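Local structure of beta-microseminoprotein (3IX0) at residues I5-V10 with C40-T45; S54-Y59 with Y75-K80. The protein is a secreted protein of prostate and seminal plasma that forms a homodimer, interacts with PI16 and probably binds immunoglobulin. All coordinates share one frame; numbering follows the deposited sequence.

Contact 1: residues I5-V10 with C40-T45; sequences IPNEGV and CTCYET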
# COMPACT_ATOMS: atom_id res chain seq x y z
N ILE B 5 1.50 -8.19 9.83
CA ILE B 5 1.89 -9.47 10.42
C ILE B 5 1.48 -9.44 11.88
O ILE B 5 1.22 -8.37 12.45
CB ILE B 5 3.41 -9.70 10.35
CG1 ILE B 5 4.13 -8.48 10.91
CG2 ILE B 5 3.83 -9.98 8.92
CD1 ILE B 5 5.64 -8.65 11.09
N PRO B 6 1.42 -10.63 12.49
CA PRO B 6 1.03 -10.76 13.89
C PRO B 6 2.01 -10.01 14.77
O PRO B 6 3.18 -9.96 14.43
CB PRO B 6 1.18 -12.26 14.16
CG PRO B 6 1.10 -12.92 12.80
CD PRO B 6 1.72 -11.93 11.86
N ASN B 7 1.53 -9.44 15.86
CA ASN B 7 2.41 -8.94 16.90
C ASN B 7 2.65 -10.04 17.96
O ASN B 7 1.77 -10.37 18.74
CB ASN B 7 1.81 -7.71 17.56
CG ASN B 7 2.68 -7.17 18.67
OD1 ASN B 7 3.85 -7.52 18.76
ND2 ASN B 7 2.11 -6.33 19.54
N GLU B 8 3.84 -10.62 17.99
CA GLU B 8 4.11 -11.64 19.00
C GLU B 8 4.64 -11.03 20.29
O GLU B 8 4.75 -11.71 21.30
CB GLU B 8 5.06 -12.71 18.49
CG GLU B 8 4.40 -13.68 17.55
CD GLU B 8 5.20 -14.94 17.37
OE1 GLU B 8 6.42 -14.90 17.66
OE2 GLU B 8 4.61 -15.96 16.96
N GLY B 9 4.95 -9.73 20.24
CA GLY B 9 5.57 -9.05 21.36
C GLY B 9 6.93 -9.67 21.60
O GLY B 9 7.48 -10.32 20.70
N VAL B 10 7.47 -9.48 22.79
CA VAL B 10 8.72 -10.13 23.17
C VAL B 10 8.49 -11.10 24.33
O VAL B 10 8.28 -10.67 25.46
CB VAL B 10 9.81 -9.10 23.54
CG1 VAL B 10 11.13 -9.80 23.81
CG2 VAL B 10 9.96 -8.07 22.43
N CYS B 40 6.04 2.26 9.93
CA CYS B 40 5.47 1.10 10.60
C CYS B 40 4.62 1.52 11.79
O CYS B 40 4.92 2.53 12.43
CB CYS B 40 6.58 0.19 11.11
SG CYS B 40 7.58 -0.52 9.82
N THR B 41 3.60 0.73 12.10
CA THR B 41 2.76 0.99 13.25
C THR B 41 2.58 -0.26 14.10
O THR B 41 2.32 -1.34 13.58
CB THR B 41 1.38 1.53 12.81
OG1 THR B 41 1.56 2.64 11.92
CG2 THR B 41 0.56 1.99 14.03
N CYS B 42 2.74 -0.10 15.41
CA CYS B 42 2.64 -1.20 16.34
C CYS B 42 1.24 -1.25 16.96
O CYS B 42 0.80 -0.30 17.57
CB CYS B 42 3.66 -1.03 17.45
SG CYS B 42 3.33 -2.06 18.91
N TYR B 43 0.53 -2.36 16.79
CA TYR B 43 -0.75 -2.53 17.47
C TYR B 43 -0.72 -3.74 18.37
O TYR B 43 0.13 -4.65 18.24
CB TYR B 43 -1.91 -2.74 16.48
CG TYR B 43 -2.05 -1.69 15.41
CD1 TYR B 43 -1.45 -1.86 14.18
CD2 TYR B 43 -2.77 -0.53 15.64
CE1 TYR B 43 -1.56 -0.90 13.19
CE2 TYR B 43 -2.89 0.44 14.66
CZ TYR B 43 -2.28 0.24 13.43
OH TYR B 43 -2.39 1.20 12.45
N GLU B 44 -1.70 -3.76 19.26
CA GLU B 44 -1.95 -4.87 20.15
C GLU B 44 -1.73 -6.20 19.42
O GLU B 44 -0.89 -7.00 19.83
CB GLU B 44 -3.38 -4.76 20.66
CG GLU B 44 -3.64 -5.47 21.97
CD GLU B 44 -2.81 -4.92 23.10
OE1 GLU B 44 -2.05 -5.70 23.72
OE2 GLU B 44 -2.93 -3.70 23.38
N THR B 45 -2.43 -6.42 18.32
CA THR B 45 -2.40 -7.73 17.69
C THR B 45 -1.65 -7.82 16.37
O THR B 45 -1.54 -8.89 15.80
CB THR B 45 -3.82 -8.26 17.47
OG1 THR B 45 -4.53 -7.34 16.63
CG2 THR B 45 -4.55 -8.39 18.80

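Contact 2: residues S54-Y59 with Y75-K80; sequences STPVGY and YIVVEK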
# COMPACT_ATOMS: atom_id res chain seq x y z
N SER B 54 7.04 6.66 -3.39
CA SER B 54 6.23 6.65 -4.60
C SER B 54 7.09 6.38 -5.85
O SER B 54 8.01 7.14 -6.17
CB SER B 54 5.50 7.98 -4.74
OG SER B 54 4.36 7.81 -5.54
N THR B 55 6.79 5.29 -6.55
CA THR B 55 7.54 4.88 -7.73
C THR B 55 6.89 5.40 -9.01
O THR B 55 5.76 5.06 -9.32
CB THR B 55 7.58 3.33 -7.82
OG1 THR B 55 8.04 2.81 -6.58
CG2 THR B 55 8.51 2.85 -8.94
N PRO B 56 7.62 6.23 -9.77
CA PRO B 56 7.10 6.71 -11.05
C PRO B 56 7.10 5.57 -12.05
O PRO B 56 8.12 4.90 -12.19
CB PRO B 56 8.12 7.75 -11.48
CG PRO B 56 9.42 7.27 -10.78
CD PRO B 56 8.93 6.83 -9.44
N VAL B 57 6.00 5.36 -12.75
CA VAL B 57 5.87 4.24 -13.68
C VAL B 57 5.43 4.70 -15.07
O VAL B 57 5.56 3.96 -16.05
CB VAL B 57 4.91 3.15 -13.14
CG1 VAL B 57 5.53 2.44 -11.94
CG2 VAL B 57 3.55 3.75 -12.76
N GLY B 58 4.94 5.93 -15.16
CA GLY B 58 4.53 6.46 -16.44
C GLY B 58 5.33 7.68 -16.84
O GLY B 58 5.15 8.78 -16.31
N TYR B 59 6.23 7.48 -17.80
CA TYR B 59 7.03 8.55 -18.36
C TYR B 59 7.75 8.00 -19.59
O TYR B 59 7.68 6.80 -19.86
CB TYR B 59 8.05 9.05 -17.34
CG TYR B 59 8.95 7.95 -16.79
CD1 TYR B 59 10.14 7.63 -17.42
CD2 TYR B 59 8.60 7.25 -15.63
CE1 TYR B 59 10.96 6.64 -16.92
CE2 TYR B 59 9.41 6.25 -15.13
CZ TYR B 59 10.59 5.95 -15.77
OH TYR B 59 11.41 4.96 -15.29
N TYR B 75 11.98 9.27 -5.70
CA TYR B 75 12.61 9.25 -7.01
C TYR B 75 12.59 10.63 -7.64
O TYR B 75 11.68 11.41 -7.43
CB TYR B 75 11.84 8.35 -7.96
CG TYR B 75 12.07 6.90 -7.75
CD1 TYR B 75 11.22 6.15 -6.93
CD2 TYR B 75 13.11 6.24 -8.39
CE1 TYR B 75 11.41 4.79 -6.74
CE2 TYR B 75 13.31 4.87 -8.22
CZ TYR B 75 12.47 4.17 -7.39
OH TYR B 75 12.68 2.83 -7.22
N ILE B 76 13.59 10.90 -8.46
CA ILE B 76 13.50 11.96 -9.44
C ILE B 76 13.44 11.29 -10.81
O ILE B 76 13.84 10.14 -10.96
CB ILE B 76 14.68 12.94 -9.34
CG1 ILE B 76 16.01 12.22 -9.50
CG2 ILE B 76 14.63 13.69 -8.01
CD1 ILE B 76 17.16 13.14 -9.91
N VAL B 77 12.90 12.00 -11.78
CA VAL B 77 12.81 11.48 -13.14
C VAL B 77 13.36 12.53 -14.08
O VAL B 77 12.84 13.64 -14.17
CB VAL B 77 11.38 11.16 -13.55
CG1 VAL B 77 11.37 10.58 -14.95
CG2 VAL B 77 10.74 10.18 -12.53
N VAL B 78 14.42 12.16 -14.79
CA VAL B 78 15.27 13.12 -15.46
C VAL B 78 15.72 12.65 -16.83
O VAL B 78 15.63 11.48 -17.17
CB VAL B 78 16.49 13.45 -14.58
CG1 VAL B 78 16.05 14.12 -13.29
CG2 VAL B 78 17.28 12.19 -14.26
N GLU B 79 16.18 13.60 -17.63
CA GLU B 79 16.65 13.28 -18.97
C GLU B 79 17.94 12.47 -18.92
O GLU B 79 18.87 12.79 -18.16
CB GLU B 79 16.85 14.57 -19.76
CG GLU B 79 15.56 15.24 -20.17
CD GLU B 79 15.77 16.51 -21.00
OE1 GLU B 79 16.91 16.76 -21.46
OE2 GLU B 79 14.79 17.25 -21.19
N LYS B 80 17.99 11.41 -19.74
CA LYS B 80 19.21 10.62 -19.88
C LYS B 80 20.40 11.46 -20.35
O LYS B 80 21.50 11.36 -19.79
CB LYS B 80 18.98 9.44 -20.82
CG LYS B 80 18.02 8.38 -20.24
CD LYS B 80 17.83 7.24 -21.23
CE LYS B 80 16.91 6.16 -20.70
NZ LYS B 80 16.51 5.21 -21.79
O HOH W 1 8.99 9.30 -5.19
O HOH W 2 10.35 1.83 -6.44

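Contact 1: residues I5-V10 with C40-T45
Asn7, the first residue after strand 2-6, forms an Asx turn and also bonds to the turn between strands 38-42 and 46-51, in the four-stranded antiparallel sheet of the protein. It meets the backbone carbonyls of Tyr43, Glu44 and Thr45 with its side chain and its own backbone N. CG stands anti to the backbone N (chi1 179°), which carries the amide toward the turn. There Asn7 ND2 lies 2.9 Å from Tyr43 O. Asn7 ND2 to Glu44 O is 3.1 Å. Both bonds are bent, with N-H...O angles of 134° and 137°. Both oxygens are tilted from the amide plane. ND2 stands above the carbonyl plane of Glu44 and is tilted less from that of Tyr43. ND2 also bonds to Arg16 O. Three carbonyls for two hydrogens means that at least one hydrogen is probably shared, consistent with the two bent bonds. On the other branch of the amide, Asn7 OD1 accepts from Gly9 N at 2.9 Å, which makes the Asx turn. Gly9 has a positive phi, a conformation that glycine adopts readily. The backbone adds a straighter bond: Asn7 N donates to Thr45 O at 3.1 Å. Pro6 CA lies 3.7 Å from the same Thr45 O. The SG of Cys42 is only a distant neighbour of ND2, and is disulfide-bonded to Cys18. The CB of Glu44 points away from segment 5-10, and its carboxylate forms a salt bridge with Arg16. Ile5 and Pro6 pack on Glu91 and Ser90 of the second subunit. The bonds across the contact are all polar, and Asn7 makes each of them: two from its amide and one from its backbone N. With OD1 held by Gly9 N, this should fix the rotation of the amide.

Contact 2: residues S54-Y59 with Y75-K80
Tyr75 lies against Ser54, Thr55 and Pro56 where strand 74-79, of the 64-69/74-79 hairpin, packs over strand 55-58 of a separate two-stranded antiparallel sheet. The strand segments run in roughly the same direction, at 35°, with axes 7.6 Å apart. Tyr75 CB begins the contact, 3.6 Å from Pro56 CD. Tyr75 CG stands anti to the carbonyl carbon (chi1 -76°), which places it 3.6 Å from Pro56 CD. Tyr75 CD1 is 3.4 Å from Ser54 O, which sits at the ring edge, and also touches Pro56 CD. Tyr75 CE1 passes Thr55 OG1 at 3.9 Å. At the tip, a water joins OH to Thr55 OG1; a second water links Tyr75 N to Ser54 O. An alanine here would probably leave a gap beside the Pro56 ring and deprive the water at Thr55 OG1 of its phenol partner. Arg66, on strand 64-69, donates to Pro56 O. Further along, Val77 fits between Pro56 and Tyr59. Val77 CG2 meets Pro56 CG at 3.6 Å. The other Val77 methyl, CG1, makes a CH-pi contact over one face of Tyr59, 4.2 Å from the ring centroid and 19° off the normal.

The two contacts lie on opposite sides of the chain's centre. Their centres are about 34 Å apart and their nearest atoms about 14 Å apart, so they do not touch. Along the chain they come in series: contact 1 is complete before contact 2 begins. They share no strand or sheet. Contact 1 belongs to the four-stranded sheet of the N-terminal half, and contact 2 joins two small two-stranded sheets of the C-terminal half. The chain is elongated, with strands and no helix, and the two contacts lie toward its two ends. The dimer brings the halves into relation: residues 5-6 of contact 1 touch strand 91-93 and its flank in the second subunit, and in each chain that strand pairs with strand 55-58 of contact 2.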